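Local coordinates for periplasmic branched-chain amino acid-binding protein (Burkholderia mallei, PDB 3I09), which probably captures small molecules such as branched-chain amino acids in the periplasm and delivers them to an ABC transporter for import, at residues A28-V33 with I45-A50; T83-N88 with A105-N110; W253-D258 with K273-S278; L279-Y284 with D315-K320. One frame throughout, in Å; residues are numbered along the deposited sequence. Where two conformers were deposited one is given.

Contact 1 of 4, residues A28-V33 with I45-A50; sequences AIKMAV and IEVVYA. With EDO (1,2-ethanediol), chain J.
Val33 CG1 stands anti to the backbone N (chi1 171°) and meets Ile45, while CG2, anti to the carbonyl carbon, is left to meet Val47. In Val47 CG1 is likewise anti to the backbone N, and CG2, beside that N, faces Val33. This is helix-on-sheet packing of the alpha/beta fold of type I periplasmic binding proteins. Helix 22-36 lies on the mixed sheet, against strand 43-51. The axes of segments 28-33 and 45-50 come within 9.6 Å and run antiparallel, at 175°. Ile45 and Val47 point toward the helix, and the intervening Glu46 points away. Val33 CG1 sits 3.6 Å from Ile45 CG2. Val33 CG2 lies 3.8 Å from Val47 CG2, and the two side chains lie alongside each other, running opposite ways. Ile29 meets Val47 more loosely, through CG2, and also touches Phe9 of the neighbouring strand 5-11 and Val287 of helix 278-297. Toward solvent the packing gives way to polar bridges. The Lys30 chain bends at its last two torsions. Lys30 NZ donates to O2 of a 1,2-ethanediol, probably from the crystallisation liquor, at 2.8 Å. The same NZ also donates to a water, which in turn donates to Val47 O. The other end of the diol takes the strand amide: Val47 N reaches its O1 at 2.9 Å, with a nearly straight N-H...O angle of 171°.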
# COMPACT_ATOMS: atom_id res chain seq x y z
N ALA A 28 0.11 15.59 -1.40
CA ALA A 28 1.42 15.18 -0.90
C ALA A 28 2.48 15.19 -2.00
O ALA A 28 3.60 15.67 -1.81
CB ALA A 28 1.31 13.82 -0.22
N ILE A 29 2.11 14.73 -3.19
CA ILE A 29 2.99 14.79 -4.36
C ILE A 29 3.34 16.22 -4.74
O ILE A 29 4.50 16.54 -4.97
CB ILE A 29 2.41 14.03 -5.56
CG1 ILE A 29 2.48 12.53 -5.29
CG2 ILE A 29 3.11 14.44 -6.88
CD1 ILE A 29 1.66 11.62 -6.25
N LYS A 30 2.35 17.10 -4.79
CA LYS A 30 2.60 18.49 -5.11
C LYS A 30 3.46 19.16 -4.04
O LYS A 30 4.29 19.97 -4.39
CB LYS A 30 1.28 19.25 -5.39
CG LYS A 30 0.62 18.70 -6.68
CD LYS A 30 -0.71 19.34 -7.02
CE LYS A 30 -0.51 20.79 -7.53
NZ LYS A 30 0.22 20.92 -8.84
N MSE A 31 3.28 18.80 -2.76
CA MSE A 31 4.13 19.39 -1.71
C MSE A 31 5.57 18.94 -1.91
O MSE A 31 6.47 19.75 -1.78
CB MSE A 31 3.65 19.03 -0.31
CG MSE A 31 2.39 19.74 0.11
SE MSE A 31 1.99 19.30 1.98
CE MSE A 31 3.75 19.73 2.59
N ALA A 32 5.79 17.66 -2.23
CA ALA A 32 7.16 17.16 -2.48
C ALA A 32 7.83 17.91 -3.65
O ALA A 32 8.98 18.22 -3.60
CB ALA A 32 7.13 15.64 -2.79
N VAL A 33 7.08 18.16 -4.70
CA VAL A 33 7.60 18.92 -5.85
C VAL A 33 8.00 20.34 -5.43
O VAL A 33 9.09 20.81 -5.74
CB VAL A 33 6.60 18.92 -7.00
CG1 VAL A 33 7.03 19.89 -8.12
CG2 VAL A 33 6.48 17.46 -7.54
N ILE A 45 9.06 21.27 -13.02
CA ILE A 45 8.35 20.01 -12.79
C ILE A 45 6.86 20.24 -12.86
O ILE A 45 6.34 21.10 -12.16
CB ILE A 45 8.68 19.43 -11.44
CG1 ILE A 45 10.17 19.10 -11.38
CG2 ILE A 45 7.77 18.17 -11.15
CD1 ILE A 45 10.78 19.15 -10.03
N GLU A 46 6.19 19.46 -13.69
CA GLU A 46 4.72 19.55 -13.80
C GLU A 46 4.08 18.26 -13.33
O GLU A 46 4.56 17.16 -13.65
CB GLU A 46 4.32 19.75 -15.26
CG GLU A 46 4.64 21.07 -15.90
CD GLU A 46 4.17 21.08 -17.38
OE1 GLU A 46 3.31 20.24 -17.74
OE2 GLU A 46 4.65 21.91 -18.17
N VAL A 47 2.98 18.38 -12.59
CA VAL A 47 2.24 17.23 -12.10
C VAL A 47 0.90 17.16 -12.84
O VAL A 47 0.15 18.14 -12.94
CB VAL A 47 2.04 17.31 -10.57
CG1 VAL A 47 1.14 16.23 -10.08
CG2 VAL A 47 3.40 17.25 -9.82
N VAL A 48 0.63 16.00 -13.39
CA VAL A 48 -0.67 15.67 -13.93
C VAL A 48 -1.28 14.49 -13.16
O VAL A 48 -0.57 13.72 -12.53
CB VAL A 48 -0.58 15.39 -15.44
CG1 VAL A 48 -0.11 16.69 -16.19
CG2 VAL A 48 0.35 14.17 -15.75
N TYR A 49 -2.61 14.39 -13.19
CA TYR A 49 -3.28 13.34 -12.43
C TYR A 49 -4.55 12.86 -13.09
O TYR A 49 -5.09 13.53 -13.96
CB TYR A 49 -3.56 13.83 -11.01
CG TYR A 49 -4.52 14.99 -10.96
CD1 TYR A 49 -4.07 16.29 -11.11
CD2 TYR A 49 -5.87 14.78 -10.74
CE1 TYR A 49 -4.96 17.36 -11.07
CE2 TYR A 49 -6.76 15.85 -10.70
CZ TYR A 49 -6.29 17.12 -10.87
OH TYR A 49 -7.18 18.16 -10.82
N ALA A 50 -5.01 11.69 -12.68
CA ALA A 50 -6.25 11.15 -13.20
C ALA A 50 -6.86 10.23 -12.17
O ALA A 50 -6.15 9.60 -11.38
CB ALA A 50 -6.01 10.39 -14.52
C1 EDO J . 2.87 21.86 -10.86
O1 EDO J . 2.07 20.94 -11.64
C2 EDO J . 3.78 21.12 -9.89
O2 EDO J . 3.03 20.57 -8.77
O HOH W 1 -1.29 19.33 -10.78

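Contact 2 of 4, residues T83-N88 with A105-N110; sequences TALSMN and ADTLTN
Leu108 enters with its two methyls turned to different residues of helix 81-94. Leu108 CD1 lies 3.9 Å from Ala84 CB. CD2 goes to Leu85 and Asn88. The Leu85 and Leu108 side chains meet at a slant, with Leu85 CD2 3.7 Å from Leu108 CD2. Leu85 does not point straight at the loop from its CA. Its CG lies beside the backbone N (chi1 -69°), and CD2 makes the contact. Leu85 CD2 also lies 4.1 Å from Thr107 CG2. Asn88 lies alongside Leu108, pointing the opposite way, and Asn88 CG comes within 3.7 Å of Leu108 CD2. The amide ends of Asn88 are held elsewhere: OD1 bonds to Thr117 and ND2 to Gln112 O. In the Rossmann-like domain, this packs the helix after strand 72-77 against the loop after strand 97-100. Residues 79-81, at the start of the helix and just before it, and 102-104, just before the loop segment, line the pocket of the bound acetoacetic acid. The Ala84 side chain is about 6 Å from that ligand. The loop has a short 3-10 turn at 106-108. Asp106 O accepts from Thr109 N and from Asn110 ND2, which approach opposite faces of its carbonyl plane. Asn110 ND2 is 2.9 Å from Asp106 O.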
# COMPACT_ATOMS: atom_id res chain seq x y z
N THR A 83 -5.31 -2.03 -11.37
CA THR A 83 -4.76 -0.87 -12.07
C THR A 83 -3.24 -0.83 -12.00
O THR A 83 -2.58 -0.45 -12.98
CB THR A 83 -5.34 0.48 -11.61
OG1 THR A 83 -4.78 0.86 -10.35
CG2 THR A 83 -6.85 0.45 -11.51
N ALA A 84 -2.68 -1.25 -10.87
CA ALA A 84 -1.22 -1.25 -10.73
C ALA A 84 -0.56 -2.14 -11.79
O ALA A 84 0.51 -1.81 -12.32
CB ALA A 84 -0.78 -1.73 -9.33
N LEU A 85 -1.15 -3.30 -12.00
CA LEU A 85 -0.65 -4.30 -12.95
C LEU A 85 -0.86 -3.91 -14.39
O LEU A 85 0.01 -4.16 -15.21
CB LEU A 85 -1.24 -5.66 -12.65
CG LEU A 85 -0.72 -6.27 -11.34
CD1 LEU A 85 -1.56 -7.50 -10.96
CD2 LEU A 85 0.76 -6.66 -11.43
N SER A 86 -1.99 -3.28 -14.72
CA SER A 86 -2.20 -2.81 -16.10
C SER A 86 -1.21 -1.69 -16.43
O SER A 86 -0.59 -1.70 -17.52
CB SER A 86 -3.67 -2.41 -16.35
OG SER A 86 -4.06 -1.24 -15.65
N MSE A 87 -1.00 -0.77 -15.50
CA MSE A 87 0.00 0.28 -15.68
C MSE A 87 1.43 -0.23 -15.77
O MSE A 87 2.23 0.27 -16.57
CB MSE A 87 -0.13 1.33 -14.55
CG MSE A 87 -1.38 2.15 -14.72
SE MSE A 87 -1.53 3.62 -13.41
CE MSE A 87 -1.67 2.64 -11.84
N ASN A 88 1.74 -1.20 -14.93
CA ASN A 88 3.07 -1.85 -14.93
C ASN A 88 3.45 -2.38 -16.31
O ASN A 88 4.61 -2.23 -16.72
CB ASN A 88 3.02 -3.01 -13.94
CG ASN A 88 4.39 -3.56 -13.60
OD1 ASN A 88 5.29 -2.83 -13.20
ND2 ASN A 88 4.52 -4.89 -13.73
N ALA A 105 -0.35 -5.80 -4.35
CA ALA A 105 -0.05 -7.15 -4.82
C ALA A 105 1.45 -7.37 -5.02
O ALA A 105 2.10 -6.64 -5.78
CB ALA A 105 -0.79 -7.47 -6.13
N ASP A 106 1.98 -8.42 -4.38
CA ASP A 106 3.41 -8.74 -4.53
C ASP A 106 3.79 -9.23 -5.94
O ASP A 106 4.97 -9.35 -6.25
CB ASP A 106 3.91 -9.71 -3.43
CG ASP A 106 3.41 -11.14 -3.58
OD1 ASP A 106 2.39 -11.39 -4.25
OD2 ASP A 106 4.03 -12.03 -2.95
N THR A 107 2.77 -9.48 -6.77
CA THR A 107 2.94 -9.78 -8.18
C THR A 107 3.86 -8.76 -8.89
O THR A 107 4.61 -9.07 -9.83
CB THR A 107 1.53 -9.76 -8.88
OG1 THR A 107 0.58 -10.43 -8.05
CG2 THR A 107 1.61 -10.44 -10.17
N LEU A 108 3.76 -7.51 -8.45
CA LEU A 108 4.51 -6.42 -9.03
C LEU A 108 6.03 -6.58 -8.97
O LEU A 108 6.71 -5.97 -9.76
CB LEU A 108 4.12 -5.10 -8.33
CG LEU A 108 2.78 -4.54 -8.79
CD1 LEU A 108 2.30 -3.53 -7.70
CD2 LEU A 108 2.85 -3.85 -10.24
N THR A 109 6.53 -7.39 -8.02
CA THR A 109 7.96 -7.63 -7.88
C THR A 109 8.29 -9.12 -7.98
O THR A 109 9.34 -9.56 -7.58
CB THR A 109 8.48 -7.05 -6.56
OG1 THR A 109 7.77 -7.66 -5.47
CG2 THR A 109 8.28 -5.49 -6.53
N ASN A 110 7.36 -9.87 -8.56
CA ASN A 110 7.46 -11.31 -8.63
C ASN A 110 7.11 -11.74 -10.05
O ASN A 110 7.89 -11.45 -10.96
CB ASN A 110 6.63 -11.95 -7.52
CG ASN A 110 7.39 -11.99 -6.22
OD1 ASN A 110 8.35 -12.79 -6.08
ND2 ASN A 110 7.01 -11.12 -5.29

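Contact 3 of 4, residues W253-D258 with K273-S278; sequences WYWNRD and KKMPSS
Trp253 opens the contact against Pro276 and Ser278. Its CG is anti to the backbone N (chi1 -173°). Farther out, the six-membered ring reaches the proline, with Trp253 CH2 3.7 Å from Pro276 CG. Pro276 O lies at the ring edge, in its plane. Nearer the backbone, Trp253 CB packs on Ser278 CB at 3.8 Å. The indole N-H is used elsewhere: Trp253 NE1 donates to Phe317 O. Tyr254 points away and begins a type I beta turn that ends at Arg257. Trp255 follows, and its backbone N donates to a water that itself donates to Pro276 O, at 2.8 Å. The two loops are thus joined by a water bridge rather than by a direct bond. This pairs the loops flanking helix 259-272: one follows strand 248-251, and the other leads into helix 278-297. In one of its two conformers Met275, a selenomethionine, lies over one face of the Trp255 ring in a Met-aromatic contact. Met275 SE is then 3.7 Å from the centroid of the five-membered ring of Trp255. Met275 CE makes a CH-pi contact with the six-membered ring, 3.4 Å from that centroid and 8° off the normal. The opposite face of the indole carries CB of Asn256, and NE1 donates to Trp348 O. At the end of the segment, Arg257 NE forms a salt bridge with Asp258 OD2 at 3.1 Å. NE meets this oxygen from above the carboxylate plane. Asp258 is also the N-cap of helix 259-272, where its OD1 accepts from Ser261 N.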
# COMPACT_ATOMS: atom_id res chain seq x y z
N TRP A 253 4.18 3.07 8.11
CA TRP A 253 4.42 4.43 8.63
C TRP A 253 3.22 4.87 9.43
O TRP A 253 2.09 4.46 9.13
CB TRP A 253 4.62 5.38 7.46
CG TRP A 253 5.03 6.77 7.80
CD1 TRP A 253 6.31 7.22 7.93
CD2 TRP A 253 4.18 7.90 8.00
NE1 TRP A 253 6.31 8.57 8.21
CE2 TRP A 253 5.00 9.01 8.24
CE3 TRP A 253 2.79 8.08 7.99
CZ2 TRP A 253 4.48 10.29 8.51
CZ3 TRP A 253 2.28 9.37 8.19
CH2 TRP A 253 3.11 10.44 8.48
N TYR A 254 3.47 5.66 10.47
CA TYR A 254 2.39 6.23 11.25
C TYR A 254 2.83 7.60 11.75
O TYR A 254 4.04 7.82 12.10
CB TYR A 254 1.90 5.31 12.41
CG TYR A 254 2.95 4.94 13.44
CD1 TYR A 254 3.99 4.07 13.12
CD2 TYR A 254 2.89 5.45 14.73
CE1 TYR A 254 4.94 3.72 14.08
CE2 TYR A 254 3.83 5.11 15.68
CZ TYR A 254 4.86 4.25 15.35
OH TYR A 254 5.81 3.93 16.28
N TRP A 255 1.87 8.52 11.72
CA TRP A 255 2.16 9.94 11.93
C TRP A 255 2.84 10.21 13.27
O TRP A 255 3.66 11.12 13.37
CB TRP A 255 0.87 10.76 11.77
CG TRP A 255 -0.12 10.55 12.87
CD1 TRP A 255 -1.14 9.62 12.94
CD2 TRP A 255 -0.16 11.30 14.07
NE1 TRP A 255 -1.82 9.77 14.13
CE2 TRP A 255 -1.22 10.78 14.85
CE3 TRP A 255 0.61 12.35 14.57
CZ2 TRP A 255 -1.54 11.29 16.11
CZ3 TRP A 255 0.31 12.84 15.85
CH2 TRP A 255 -0.77 12.32 16.59
N ASN A 256 2.50 9.43 14.28
CA ASN A 256 2.99 9.70 15.64
C ASN A 256 4.21 8.86 16.02
O ASN A 256 4.56 8.79 17.19
CB ASN A 256 1.88 9.45 16.67
CG ASN A 256 2.11 10.22 17.97
OD1 ASN A 256 2.80 11.25 17.98
ND2 ASN A 256 1.53 9.73 19.10
N ARG A 257 4.86 8.23 15.05
CA ARG A 257 6.04 7.38 15.31
C ARG A 257 7.16 8.14 15.97
O ARG A 257 7.72 7.65 16.97
CB ARG A 257 6.58 6.75 14.02
CG ARG A 257 7.80 5.82 14.21
CD ARG A 257 8.32 5.18 12.88
NE ARG A 257 8.82 6.22 11.99
CZ ARG A 257 8.95 6.13 10.65
NH1 ARG A 257 8.65 5.00 9.99
NH2 ARG A 257 9.40 7.16 9.97
N ASP A 258 7.50 9.30 15.43
CA ASP A 258 8.69 10.04 15.90
C ASP A 258 8.63 11.50 15.51
O ASP A 258 7.66 11.95 14.95
CB ASP A 258 10.01 9.38 15.38
CG ASP A 258 10.05 9.24 13.88
OD1 ASP A 258 9.49 10.11 13.15
OD2 ASP A 258 10.69 8.27 13.40
N LYS A 273 -6.41 18.79 6.76
CA LYS A 273 -7.20 18.67 7.97
C LYS A 273 -7.56 17.25 8.36
O LYS A 273 -8.59 16.98 8.99
CB LYS A 273 -8.44 19.61 7.93
CG LYS A 273 -8.06 21.09 7.89
CD LYS A 273 -7.27 21.47 9.14
CE LYS A 273 -6.71 22.90 9.16
NZ LYS A 273 -5.61 23.13 8.27
N LYS A 274 -6.67 16.33 8.00
CA LYS A 274 -6.69 14.96 8.48
C LYS A 274 -5.24 14.56 8.68
O LYS A 274 -4.34 15.17 8.06
CB LYS A 274 -7.27 14.03 7.41
CG LYS A 274 -8.73 14.28 7.17
CD LYS A 274 -9.24 13.30 6.17
CE LYS A 274 -10.73 13.13 6.36
NZ LYS A 274 -11.40 14.37 5.92
N MSE A 275 -5.00 13.55 9.50
CA MSE A 275 -3.66 12.98 9.62
C MSE A 275 -3.43 12.18 8.35
O MSE A 275 -4.37 11.55 7.86
CB MSE A 275 -3.53 12.00 10.79
CG MSE A 275 -3.42 12.62 12.12
SE MSE A 275 -1.82 13.64 12.32
CE MSE A 275 -2.30 14.40 14.07
N PRO A 276 -2.20 12.16 7.84
CA PRO A 276 -1.95 11.38 6.64
C PRO A 276 -1.85 9.89 6.93
O PRO A 276 -1.38 9.46 7.98
CB PRO A 276 -0.59 11.90 6.14
CG PRO A 276 0.10 12.35 7.42
CD PRO A 276 -1.02 12.95 8.25
N SER A 277 -2.27 9.09 5.96
CA SER A 277 -2.01 7.66 5.97
C SER A 277 -0.57 7.38 5.52
O SER A 277 0.13 8.26 4.98
CB SER A 277 -2.92 6.92 4.99
OG SER A 277 -2.54 7.15 3.62
N SER A 278 -0.16 6.14 5.69
CA SER A 278 1.15 5.70 5.21
C SER A 278 1.30 5.85 3.65
O SER A 278 2.40 6.07 3.16
CB SER A 278 1.42 4.26 5.65
OG SER A 278 0.46 3.36 5.09
O HOH W 2 -0.51 7.86 10.12

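Contact 4 of 4, residues L279-Y284 with D315-K320; sequences LQAADY and DDFYAK. With EDO (1,2-ethanediol), chain M.
Ala281 and Tyr318 bring their CA atoms within 6.3 Å where helix 278-297 runs beside the turn of the beta hairpin formed by strands 314-315 and 320-323. Two small helix residues let aromatic rings come close. Ala282 CB lies over one face of the Tyr318 ring, 4.0 Å from its centroid, in a CH-pi contact. Ala282 CB is closest to Tyr318 CZ, at 3.6 Å. Ala281 CB faces two rings, touching Tyr318 CD1 and Phe317 CE2, each at 3.9 Å. Phe317 CG sits between the backbone N and the carbonyl carbon (chi1 78°), and the ring it carries turns its edge toward the face of Tyr284. The pair is offset edge-to-face, with planes at 77°. Here Phe317 CE1 is 3.5 Å from Tyr284 CD1. Trp264 of helix 259-272 adds to this aromatic cluster, stacking on Phe317 and meeting Tyr284 edge-to-face. The turn is shaped by Asp316. Asp316 OD1 accepts from Tyr318 N at 2.9 Å, an Asx turn, and from Ala319 N at 3.1 Å. Tyr318 N comes from above the carboxylate plane, whereas Ala319 N lies nearly in line with the C-O bond. Apolar and aromatic contacts therefore join helix and turn directly. The polar ends have other partners: Tyr284 OH bonds Asp35, Tyr318 OH bonds Ser252, and Asp316 OD2 bonds Ser285 OG. Two backbone N-H groups grip one carboxylate oxygen, which would fix the turn that presents both rings and would probably favour the charged form of Asp316.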
# COMPACT_ATOMS: atom_id res chain seq x y z
N LEU A 279 0.19 5.76 2.91
CA LEU A 279 0.24 5.96 1.46
C LEU A 279 0.53 7.39 1.09
O LEU A 279 1.29 7.66 0.18
CB LEU A 279 -1.05 5.46 0.80
CG LEU A 279 -1.48 4.04 1.12
CD1 LEU A 279 -2.73 3.72 0.33
CD2 LEU A 279 -0.37 3.00 0.83
N GLN A 280 -0.14 8.33 1.75
CA GLN A 280 0.05 9.74 1.49
C GLN A 280 1.48 10.19 1.83
O GLN A 280 2.12 10.90 1.05
CB GLN A 280 -1.04 10.54 2.22
CG GLN A 280 -2.42 10.32 1.54
CD GLN A 280 -3.63 10.33 2.44
OE1 GLN A 280 -3.55 10.35 3.68
NE2 GLN A 280 -4.82 10.33 1.80
N ALA A 281 2.00 9.71 2.96
CA ALA A 281 3.44 9.86 3.31
C ALA A 281 4.38 9.29 2.26
O ALA A 281 5.32 9.95 1.78
CB ALA A 281 3.73 9.22 4.71
N ALA A 282 4.13 8.04 1.88
CA ALA A 282 4.94 7.35 0.84
C ALA A 282 4.88 8.05 -0.52
O ALA A 282 5.91 8.13 -1.21
CB ALA A 282 4.51 5.91 0.72
N ASP A 283 3.71 8.60 -0.90
CA ASP A 283 3.60 9.39 -2.13
C ASP A 283 4.62 10.53 -2.15
O ASP A 283 5.34 10.73 -3.15
CB ASP A 283 2.19 9.99 -2.29
CG ASP A 283 1.09 8.97 -2.61
OD1 ASP A 283 1.37 7.89 -3.17
OD2 ASP A 283 -0.11 9.31 -2.29
N TYR A 284 4.65 11.31 -1.06
CA TYR A 284 5.59 12.42 -0.93
C TYR A 284 7.04 11.88 -1.00
O TYR A 284 7.86 12.39 -1.77
CB TYR A 284 5.33 13.20 0.36
CG TYR A 284 6.28 14.35 0.64
CD1 TYR A 284 7.60 14.12 0.97
CD2 TYR A 284 5.84 15.67 0.59
CE1 TYR A 284 8.48 15.17 1.24
CE2 TYR A 284 6.71 16.74 0.90
CZ TYR A 284 8.02 16.47 1.18
OH TYR A 284 8.88 17.47 1.44
N ASP A 315 16.62 8.01 2.90
CA ASP A 315 16.61 8.30 4.32
C ASP A 315 15.87 9.61 4.53
O ASP A 315 16.46 10.69 4.43
CB ASP A 315 18.05 8.42 4.90
CG ASP A 315 18.08 8.55 6.42
OD1 ASP A 315 17.03 8.53 7.11
OD2 ASP A 315 19.21 8.63 6.97
N ASP A 316 14.58 9.50 4.77
CA ASP A 316 13.76 10.67 4.99
C ASP A 316 12.75 10.39 6.12
O ASP A 316 12.86 9.37 6.82
CB ASP A 316 13.15 11.14 3.67
CG ASP A 316 12.17 10.12 3.05
OD1 ASP A 316 11.69 9.22 3.76
OD2 ASP A 316 11.84 10.27 1.85
N PHE A 317 11.80 11.32 6.32
CA PHE A 317 10.80 11.20 7.38
C PHE A 317 9.92 9.93 7.22
O PHE A 317 9.30 9.48 8.19
CB PHE A 317 9.88 12.43 7.38
CG PHE A 317 8.85 12.37 6.31
CD1 PHE A 317 9.14 12.76 5.02
CD2 PHE A 317 7.62 11.82 6.58
CE1 PHE A 317 8.21 12.60 4.02
CE2 PHE A 317 6.67 11.69 5.56
CZ PHE A 317 6.99 12.09 4.29
N TYR A 318 9.85 9.40 6.00
CA TYR A 318 9.05 8.22 5.68
C TYR A 318 9.79 6.91 6.02
O TYR A 318 9.26 6.07 6.73
CB TYR A 318 8.58 8.24 4.21
CG TYR A 318 7.88 6.96 3.85
CD1 TYR A 318 6.60 6.67 4.37
CD2 TYR A 318 8.49 6.02 3.02
CE1 TYR A 318 5.97 5.45 4.10
CE2 TYR A 318 7.86 4.76 2.75
CZ TYR A 318 6.60 4.49 3.31
OH TYR A 318 6.02 3.26 3.03
N ALA A 319 11.03 6.78 5.55
CA ALA A 319 11.76 5.53 5.68
C ALA A 319 13.24 5.70 5.50
O ALA A 319 13.69 6.65 4.87
CB ALA A 319 11.25 4.47 4.66
N LYS A 320 13.96 4.75 6.06
CA LYS A 320 15.34 4.48 5.67
C LYS A 320 15.31 3.19 4.87
O LYS A 320 14.73 2.20 5.31
CB LYS A 320 16.26 4.33 6.86
CG LYS A 320 16.27 5.55 7.78
C1 EDO M . 14.20 10.85 9.58
O1 EDO M . 12.97 10.32 10.07
C2 EDO M . 13.99 12.14 8.80
O2 EDO M . 14.64 13.22 9.47

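From the N terminus, contact 1 closes the connection 34-44, with short strand 39-40, and joins helix 22-36 to strand 43-51. Contact 2 follows in the same sheet region, closing a loop that runs from helix 81-94 through strand 97-100. After a long interval, contact 3 closes the loop round helix 259-272. Contact 4 then closes 285-314, which holds the rest of helix 278-297 and helix 302-309. The four follow in series, so none nests or crosses. In space contact 4 is the meeting point. Tyr284 packs on Ala28 and Ala32 of contact 1, while Phe317 O links to contact 3. Contact 2 stands apart, its centre about 20 Å from that of contact 4.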